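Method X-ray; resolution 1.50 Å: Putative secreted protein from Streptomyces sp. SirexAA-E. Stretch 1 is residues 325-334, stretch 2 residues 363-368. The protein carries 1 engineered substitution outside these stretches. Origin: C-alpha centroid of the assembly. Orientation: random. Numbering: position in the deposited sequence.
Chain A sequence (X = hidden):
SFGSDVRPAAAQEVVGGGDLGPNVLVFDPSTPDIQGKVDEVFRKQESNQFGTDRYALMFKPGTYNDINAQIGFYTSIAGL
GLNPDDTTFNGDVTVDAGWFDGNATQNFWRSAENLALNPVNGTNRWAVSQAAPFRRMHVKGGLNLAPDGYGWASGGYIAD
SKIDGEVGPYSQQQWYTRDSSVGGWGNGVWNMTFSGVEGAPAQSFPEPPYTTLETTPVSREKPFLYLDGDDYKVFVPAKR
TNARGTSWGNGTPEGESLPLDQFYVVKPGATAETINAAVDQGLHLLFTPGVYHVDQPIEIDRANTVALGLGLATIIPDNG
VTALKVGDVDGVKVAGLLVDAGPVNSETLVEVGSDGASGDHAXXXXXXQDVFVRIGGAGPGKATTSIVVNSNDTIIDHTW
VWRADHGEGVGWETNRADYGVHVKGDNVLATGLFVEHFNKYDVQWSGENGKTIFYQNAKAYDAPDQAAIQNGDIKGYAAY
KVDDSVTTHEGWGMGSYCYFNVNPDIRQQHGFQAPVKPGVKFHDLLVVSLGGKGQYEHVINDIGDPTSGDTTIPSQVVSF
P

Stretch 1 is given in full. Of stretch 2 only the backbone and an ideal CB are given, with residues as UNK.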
# COMPACT_ATOMS: atom_id res chain seq x y z
N LYS A 325 4.21 -16.95 5.28
CA LYS A 325 5.30 -17.47 4.47
C LYS A 325 4.75 -18.01 3.16
O LYS A 325 3.96 -18.95 3.16
CB LYS A 325 6.05 -18.59 5.21
CG LYS A 325 6.86 -18.14 6.39
CD LYS A 325 7.66 -19.31 6.96
CE LYS A 325 8.60 -18.85 8.06
NZ LYS A 325 9.56 -19.93 8.42
N VAL A 326 5.16 -17.43 2.04
CA VAL A 326 4.81 -17.98 0.74
C VAL A 326 5.95 -18.86 0.25
O VAL A 326 7.13 -18.49 0.35
CB VAL A 326 4.53 -16.87 -0.29
CG1 VAL A 326 4.07 -17.47 -1.61
CG2 VAL A 326 3.48 -15.90 0.24
N GLY A 327 5.61 -20.05 -0.25
CA GLY A 327 6.62 -20.96 -0.77
C GLY A 327 7.17 -20.55 -2.13
O GLY A 327 6.81 -19.51 -2.68
N ASP A 328 8.04 -21.40 -2.67
CA ASP A 328 8.70 -21.13 -3.95
C ASP A 328 7.83 -21.58 -5.12
O ASP A 328 8.21 -22.44 -5.92
CB ASP A 328 10.06 -21.82 -3.98
CG ASP A 328 10.98 -21.32 -2.90
OD1 ASP A 328 10.96 -20.11 -2.64
OD2 ASP A 328 11.70 -22.14 -2.29
N VAL A 329 6.65 -20.97 -5.21
CA VAL A 329 5.65 -21.34 -6.19
C VAL A 329 5.18 -20.15 -7.03
O VAL A 329 5.29 -18.99 -6.60
CB VAL A 329 4.42 -22.00 -5.50
CG1 VAL A 329 4.82 -23.33 -4.87
CG2 VAL A 329 3.82 -21.08 -4.45
N ASP A 330 4.68 -20.45 -8.22
CA ASP A 330 4.09 -19.45 -9.12
C ASP A 330 2.77 -18.89 -8.59
O ASP A 330 2.01 -19.59 -7.92
CB ASP A 330 3.78 -20.05 -10.50
CG ASP A 330 5.00 -20.41 -11.32
OD1 ASP A 330 6.16 -20.14 -10.95
OD2 ASP A 330 4.76 -20.95 -12.41
N GLY A 331 2.49 -17.64 -8.95
CA GLY A 331 1.12 -17.14 -9.01
C GLY A 331 0.35 -16.92 -7.72
O GLY A 331 -0.87 -16.78 -7.76
N VAL A 332 1.03 -16.86 -6.58
CA VAL A 332 0.31 -16.60 -5.34
C VAL A 332 -0.06 -15.11 -5.31
O VAL A 332 0.73 -14.27 -5.72
CB VAL A 332 1.15 -17.01 -4.11
CG1 VAL A 332 0.57 -16.44 -2.82
CG2 VAL A 332 1.23 -18.52 -4.04
N LYS A 333 -1.28 -14.81 -4.88
CA LYS A 333 -1.79 -13.45 -4.88
C LYS A 333 -2.28 -13.10 -3.49
O LYS A 333 -3.38 -13.50 -3.08
CB LYS A 333 -2.91 -13.29 -5.92
CG LYS A 333 -2.45 -13.67 -7.34
CD LYS A 333 -3.59 -13.87 -8.33
CE LYS A 333 -3.09 -14.47 -9.65
NZ LYS A 333 -2.85 -15.95 -9.60
N VAL A 334 -1.44 -12.37 -2.75
CA VAL A 334 -1.79 -11.92 -1.41
C VAL A 334 -2.32 -10.51 -1.54
O VAL A 334 -1.68 -9.67 -2.17
CB VAL A 334 -0.57 -11.95 -0.46
CG1 VAL A 334 -0.99 -11.57 0.95
CG2 VAL A 334 0.08 -13.32 -0.48
N UNK A 363 6.42 -15.88 -16.01
CA UNK A 363 5.13 -15.93 -16.69
C UNK A 363 3.97 -15.70 -15.71
O UNK A 363 2.96 -15.10 -16.08
CB UNK A 363 4.96 -17.28 -17.40
N UNK A 364 4.13 -16.16 -14.48
CA UNK A 364 3.06 -16.14 -13.49
C UNK A 364 3.64 -15.83 -12.11
O UNK A 364 3.82 -16.73 -11.28
CB UNK A 364 2.31 -17.47 -13.47
N UNK A 365 3.97 -14.55 -11.86
CA UNK A 365 4.65 -14.20 -10.61
C UNK A 365 3.75 -14.25 -9.40
O UNK A 365 2.52 -14.27 -9.51
CB UNK A 365 5.26 -12.80 -10.72
N UNK A 366 4.38 -14.26 -8.23
CA UNK A 366 3.66 -14.02 -6.98
C UNK A 366 3.60 -12.52 -6.74
O UNK A 366 4.53 -11.79 -7.10
CB UNK A 366 4.33 -14.74 -5.80
N UNK A 367 2.48 -12.05 -6.18
CA UNK A 367 2.33 -10.63 -5.88
C UNK A 367 1.84 -10.38 -4.46
O UNK A 367 1.11 -11.20 -3.88
CB UNK A 367 1.36 -9.99 -6.88
N UNK A 368 2.26 -9.24 -3.92
CA UNK A 368 1.70 -8.64 -2.71
C UNK A 368 1.01 -7.35 -3.13
O UNK A 368 1.64 -6.49 -3.74
CB UNK A 368 2.77 -8.38 -1.65

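Position 363 opens stretch 2 with phi/psi of -70/-34°. Its CA-to-CB bond points sideways, and the ideal CB has nothing of stretch 1 within 5.5 Å. Stretch 1 therefore sets no requirement, and many side chains would suit. The deposited residue is Ala363, which makes no contact across the stretches.

At position 364 the bond points toward stretch 1: the ideal CB lies 4.2 Å from Asp330 CB and 4.5 Å from Gly331 N. The backbone already engages, since Gly331 N donates a weak hydrogen bond to the carbonyl O of 364 (2.8 Å, 120° at the hydrogen). Nearby stretch 1 offers the carboxylate of Asp330 and, further along, the ammonium of Lys333, whose NZ is held by Gly331 O at 2.8 Å. A neutral polar side chain such as Asn or Gln would suit, able to offer a donor toward the carboxylate of Asp330 and an acceptor toward Lys333; Asp would sit less well beside Asp330, and Ser would reach less far. The residue is Asn364, with chi1 t (-172°), and its amide reaches both charges through water. Water 3 accepts from Asn364 ND2 (3.0 Å) and donates to Asp330 OD2 (2.7 Å); water 4 donates to Asn364 OD1 (2.7 Å) and accepts from Lys333 NZ (2.8 Å). The amide also occupies the space beside Gly331: an ideal CB on that glycine would fall 2.5 Å from Asn364 ND2, a clash, and its positive phi (71°) independently favours glycine.

Position 365 points away, with no atom of stretch 1 within 5.5 Å of its ideal CB. Its phi of -73° is compatible with proline, though the visible atoms do not demand it. The residue is Pro365, its ring C-gamma endo; its contribution comes from the backbone, where Gly331 CA makes a CA-H...O contact with Pro365 O (3.2 Å, 147° at the hydrogen).

At position 366 the bond points sideways, but the ideal CB is 3.6 Å from Val332 O and 4.4 Å from Val329 O, with Gly331 N at 4.7 Å. The amide of Val332 is a donor close by, and Val326 CG1 adds an apolar surface. A small hydroxyl residue, Thr or Ser, would suit, since it could accept from Val332 N; Thr could also use the apolar side. Thr366 is found, chi1 m (-77°). Val332 N donates to Thr366 OG1 (3.1 Å, 145°), water 1 joins Thr366 OG1 (2.9 Å) to Val329 O (2.7 Å), and Thr366 CG2 approaches Val326 CG1 at 4.3 Å.

Position 367 begins a parallel pairing, opposite Lys333. Its N donates to Val332 O (2.9 Å), and its O accepts from Val334 N (3.0 Å). The side chain shares a sheet face with Lys333, so small or polar residues are plausible beside that aliphatic stem. Ser367, chi1 p (55°), places OG 4.0 Å from Lys333 CG; water 5 lies 2.7 Å from Ser367 OG and 2.9 Å from Val334 O, within reach of both.

Position 368 pairs with Val334 on the other face, where an apolar side chain such as Val, Ile or Leu would suit. Leu368, with chi1 m and chi2 t, brings CD2 to 3.8 Å from Val334 CB.

Stretch 2 363-368: ANPTSL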
# COMPACT_ATOMS: atom_id res chain seq x y z
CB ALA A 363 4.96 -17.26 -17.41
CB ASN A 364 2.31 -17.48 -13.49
CG ASN A 364 1.07 -17.46 -12.62
OD1 ASN A 364 0.54 -16.39 -12.31
ND2 ASN A 364 0.58 -18.64 -12.24
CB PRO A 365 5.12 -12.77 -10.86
CG PRO A 365 4.23 -12.24 -11.92
CD PRO A 365 3.90 -13.42 -12.80
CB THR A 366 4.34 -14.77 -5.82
OG1 THR A 366 4.00 -16.16 -5.92
CG2 THR A 366 3.90 -14.24 -4.44
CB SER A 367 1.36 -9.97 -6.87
OG SER A 367 0.10 -10.64 -6.90
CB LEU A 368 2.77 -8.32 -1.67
CG LEU A 368 3.72 -9.42 -1.19
CD1 LEU A 368 4.65 -8.84 -0.12
CD2 LEU A 368 2.95 -10.60 -0.64
O HOH W 1 6.84 -16.78 -6.29
O HOH W 2 5.80 -18.50 -13.92
O HOH W 3 2.18 -20.99 -13.33
O HOH W 4 -2.18 -16.36 -12.31
O HOH W 5 -1.76 -10.00 -5.07
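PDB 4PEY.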